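Local atomic coordinates of uncharacterized protein (PDB entry 4R1D), a protein that probably acts as a lipase of the alpha/beta-hydrolase family, an effector of the H2 type VI secretion system of Pseudomonas aeruginosa, and binds calcium. Residues A[156-161]-A[166-171]. Residues are numbered along the deposited sequence; the frame is centred on the assembly and turned at random. Where two conformers were deposited one is given.
With CA (calcium ion), chain C.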
loop_
_atom_site.group_PDB
_atom_site.type_symbol
_atom_site.label_atom_id
_atom_site.label_comp_id
_atom_site.label_asym_id
_atom_site.label_seq_id
_atom_site.Cartn_x
_atom_site.Cartn_y
_atom_site.Cartn_z
ATOM N N ASP A 156 16.826 9.828 -24.435
ATOM C CA ASP A 156 18.279 9.909 -24.570
ATOM C C ASP A 156 18.694 9.835 -26.039
ATOM O O ASP A 156 19.873 9.962 -26.370
ATOM C CB ASP A 156 18.959 8.763 -23.805
ATOM C CG ASP A 156 18.997 8.994 -22.307
ATOM O OD1 ASP A 156 18.641 10.112 -21.874
ATOM O OD2 ASP A 156 19.391 8.057 -21.554
ATOM N N ASN A 157 17.720 9.627 -26.919
ATOM C CA ASN A 157 17.994 9.444 -28.335
ATOM C C ASN A 157 16.985 10.153 -29.236
ATOM O O ASN A 157 16.294 9.503 -30.010
ATOM C CB ASN A 157 18.029 7.951 -28.664
ATOM C CG ASN A 157 19.231 7.252 -28.044
ATOM O OD1 ASN A 157 20.344 7.327 -28.573
ATOM N ND2 ASN A 157 19.019 6.591 -26.905
ATOM N N ILE A 158 16.914 11.479 -29.134
ATOM C CA ILE A 158 15.951 12.245 -29.933
ATOM C C ILE A 158 16.573 12.718 -31.239
ATOM O O ILE A 158 16.041 12.469 -32.325
ATOM C CB ILE A 158 15.393 13.464 -29.161
ATOM C CG1 ILE A 158 14.936 13.043 -27.765
ATOM C CG2 ILE A 158 14.237 14.109 -29.934
ATOM C CD1 ILE A 158 14.260 14.158 -26.949
ATOM N N VAL A 159 17.707 13.396 -31.119
ATOM C CA VAL A 159 18.436 13.879 -32.277
ATOM C C VAL A 159 19.863 13.379 -32.184
ATOM O O VAL A 159 20.493 13.489 -31.137
ATOM C CB VAL A 159 18.462 15.418 -32.331
ATOM C CG1 VAL A 159 19.413 15.895 -33.434
ATOM C CG2 VAL A 159 17.059 15.961 -32.552
ATOM N N SER A 160 20.374 12.830 -33.280
ATOM C CA SER A 160 21.800 12.528 -33.369
ATOM C C SER A 160 22.309 12.927 -34.748
ATOM O O SER A 160 21.652 12.661 -35.752
ATOM C CB SER A 160 22.054 11.035 -33.117
ATOM O OG SER A 160 23.425 10.733 -33.294
ATOM N N ARG A 161 23.462 13.582 -34.793
ATOM C CA ARG A 161 24.078 13.949 -36.065
ATOM C C ARG A 161 23.100 14.695 -36.971
ATOM O O ARG A 161 23.048 14.459 -38.183
ATOM C CB ARG A 161 24.627 12.701 -36.753
ATOM C CG ARG A 161 25.661 11.998 -35.894
ATOM C CD ARG A 161 26.217 10.751 -36.548
ATOM N NE ARG A 161 27.341 10.227 -35.777
ATOM C CZ ARG A 161 28.587 10.676 -35.882
ATOM N NH1 ARG A 161 28.871 11.657 -36.729
ATOM N NH2 ARG A 161 29.548 10.141 -35.141
ATOM N N ALA A 166 15.059 7.111 -34.441
ATOM C CA ALA A 166 13.941 6.187 -34.592
ATOM C C ALA A 166 12.774 6.556 -33.701
ATOM O O ALA A 166 12.965 7.022 -32.576
ATOM C CB ALA A 166 14.395 4.751 -34.299
ATOM N N TRP A 167 11.572 6.332 -34.222
ATOM C CA TRP A 167 10.318 6.602 -33.517
ATOM C C TRP A 167 9.973 8.093 -33.520
ATOM O O TRP A 167 8.873 8.486 -33.940
ATOM C CB TRP A 167 10.337 6.027 -32.093
ATOM C CG TRP A 167 8.956 5.915 -31.503
ATOM C CD1 TRP A 167 8.076 4.879 -31.653
ATOM C CD2 TRP A 167 8.291 6.895 -30.701
ATOM N NE1 TRP A 167 6.902 5.151 -30.977
ATOM C CE2 TRP A 167 7.014 6.382 -30.385
ATOM C CE3 TRP A 167 8.659 8.149 -30.202
ATOM C CZ2 TRP A 167 6.106 7.081 -29.598
ATOM C CZ3 TRP A 167 7.754 8.844 -29.421
ATOM C CH2 TRP A 167 6.489 8.308 -29.128
ATOM N N TRP A 168 10.915 8.922 -33.077
ATOM C CA TRP A 168 10.713 10.370 -33.082
ATOM C C TRP A 168 10.501 10.873 -34.505
ATOM O O TRP A 168 9.810 11.854 -34.723
ATOM C CB TRP A 168 11.909 11.099 -32.470
ATOM C CG TRP A 168 12.152 10.770 -31.021
ATOM C CD1 TRP A 168 13.213 10.081 -30.506
ATOM C CD2 TRP A 168 11.304 11.093 -29.918
ATOM N NE1 TRP A 168 13.089 9.975 -29.139
ATOM C CE2 TRP A 168 11.921 10.583 -28.754
ATOM C CE3 TRP A 168 10.088 11.768 -29.794
ATOM C CZ2 TRP A 168 11.360 10.731 -27.484
ATOM C CZ3 TRP A 168 9.535 11.922 -28.535
ATOM C CH2 TRP A 168 10.170 11.403 -27.395
ATOM N N ASN A 169 11.113 10.191 -35.466
ATOM C CA ASN A 169 11.069 10.664 -36.849
ATOM C C ASN A 169 9.821 10.262 -37.615
ATOM O O ASN A 169 9.675 10.606 -38.796
ATOM C CB ASN A 169 12.325 10.229 -37.621
ATOM C CG ASN A 169 12.356 8.736 -37.916
ATOM O OD1 ASN A 169 11.386 8.010 -37.688
ATOM N ND2 ASN A 169 13.489 8.272 -38.431
ATOM N N ASP A 170 8.915 9.543 -36.961
ATOM C CA ASP A 170 7.704 9.078 -37.636
ATOM C C ASP A 170 6.555 8.955 -36.643
ATOM O O ASP A 170 5.662 9.813 -36.598
ATOM C CB ASP A 170 7.983 7.739 -38.325
ATOM C CG ASP A 170 6.780 7.201 -39.104
ATOM O OD1 ASP A 170 5.667 7.763 -39.003
ATOM O OD2 ASP A 170 6.955 6.191 -39.807
ATOM N N GLU A 171 6.596 7.906 -35.828
ATOM C CA GLU A 171 5.529 7.643 -34.867
ATOM C C GLU A 171 5.171 8.839 -33.971
ATOM O O GLU A 171 3.988 9.112 -33.718
ATOM C CB GLU A 171 5.880 6.415 -34.006
ATOM C CG GLU A 171 5.856 5.080 -34.760
ATOM C CD GLU A 171 7.199 4.702 -35.400
ATOM O OE1 GLU A 171 8.002 5.598 -35.745
ATOM O OE2 GLU A 171 7.447 3.487 -35.568
HETATM CA CA CA C . 19.102 9.556 -19.465
HETATM O O HOH W 1 15.268 6.971 -30.770
HETATM O O HOH W 2 21.063 8.106 -18.639
HETATM O O HOH W 3 21.114 11.177 -19.998
#
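At the base of the small beta hairpin of strands 159-160 and 163-164, Ile158 on the incoming arm lies against the indole of Trp168 just past the outgoing arm. The branch methyl CG2 of Ile158 makes a CH-pi contact with the five-membered ring of Trp168, 4.1 Å from its centroid and only 8° off the ring normal. Ile158 CG1 lies on the same side, out over the NE1-CE2 rim, 3.8 Å from Trp168 NE1; with CG1 beside the backbone N (chi1 -49°), both branches can bear on the indole. Trp167 CE3 stands 3.9 Å above the opposite face, offset toward the rim, so the indole lies between an aliphatic and an aromatic neighbour. At its edge, near the plane, Asn157 O approaches Trp168 CD1 at 3.2 Å. This carbonyl is poorly angled for Trp168 NE1, whose N-H instead hydrogen-bonds to Arg154 O in helix 141-155. Asn157 O accepts a hydrogen bond from a water (2.8 Å from Asn157 O) that also donates to Ala166 O, bridging the two arms. The Trp168 backbone enters through a tight bend: Trp167 has a positive phi of 78° and Trp168 N makes a weak hydrogen bond to Ala166 O, as in a classic gamma turn, and a type I turn follows from Trp167 to Asp170. Leu194 of helix 191-197 and Ile553 of helix 542-556 touch both Ile158 and Trp168, which are buried. Just before the touching residues, Asp156 grips calcium through OD1 (2.5 Å) and OD2, a bidentate carboxylate joined by Glu152, Phe202 O, Asp203 and two waters. The packed hairpin base thus adjoins a seven-ligand calcium site that ties helix 141-155 to edge strand 201-206 of the parallel alpha/beta-hydrolase sheet.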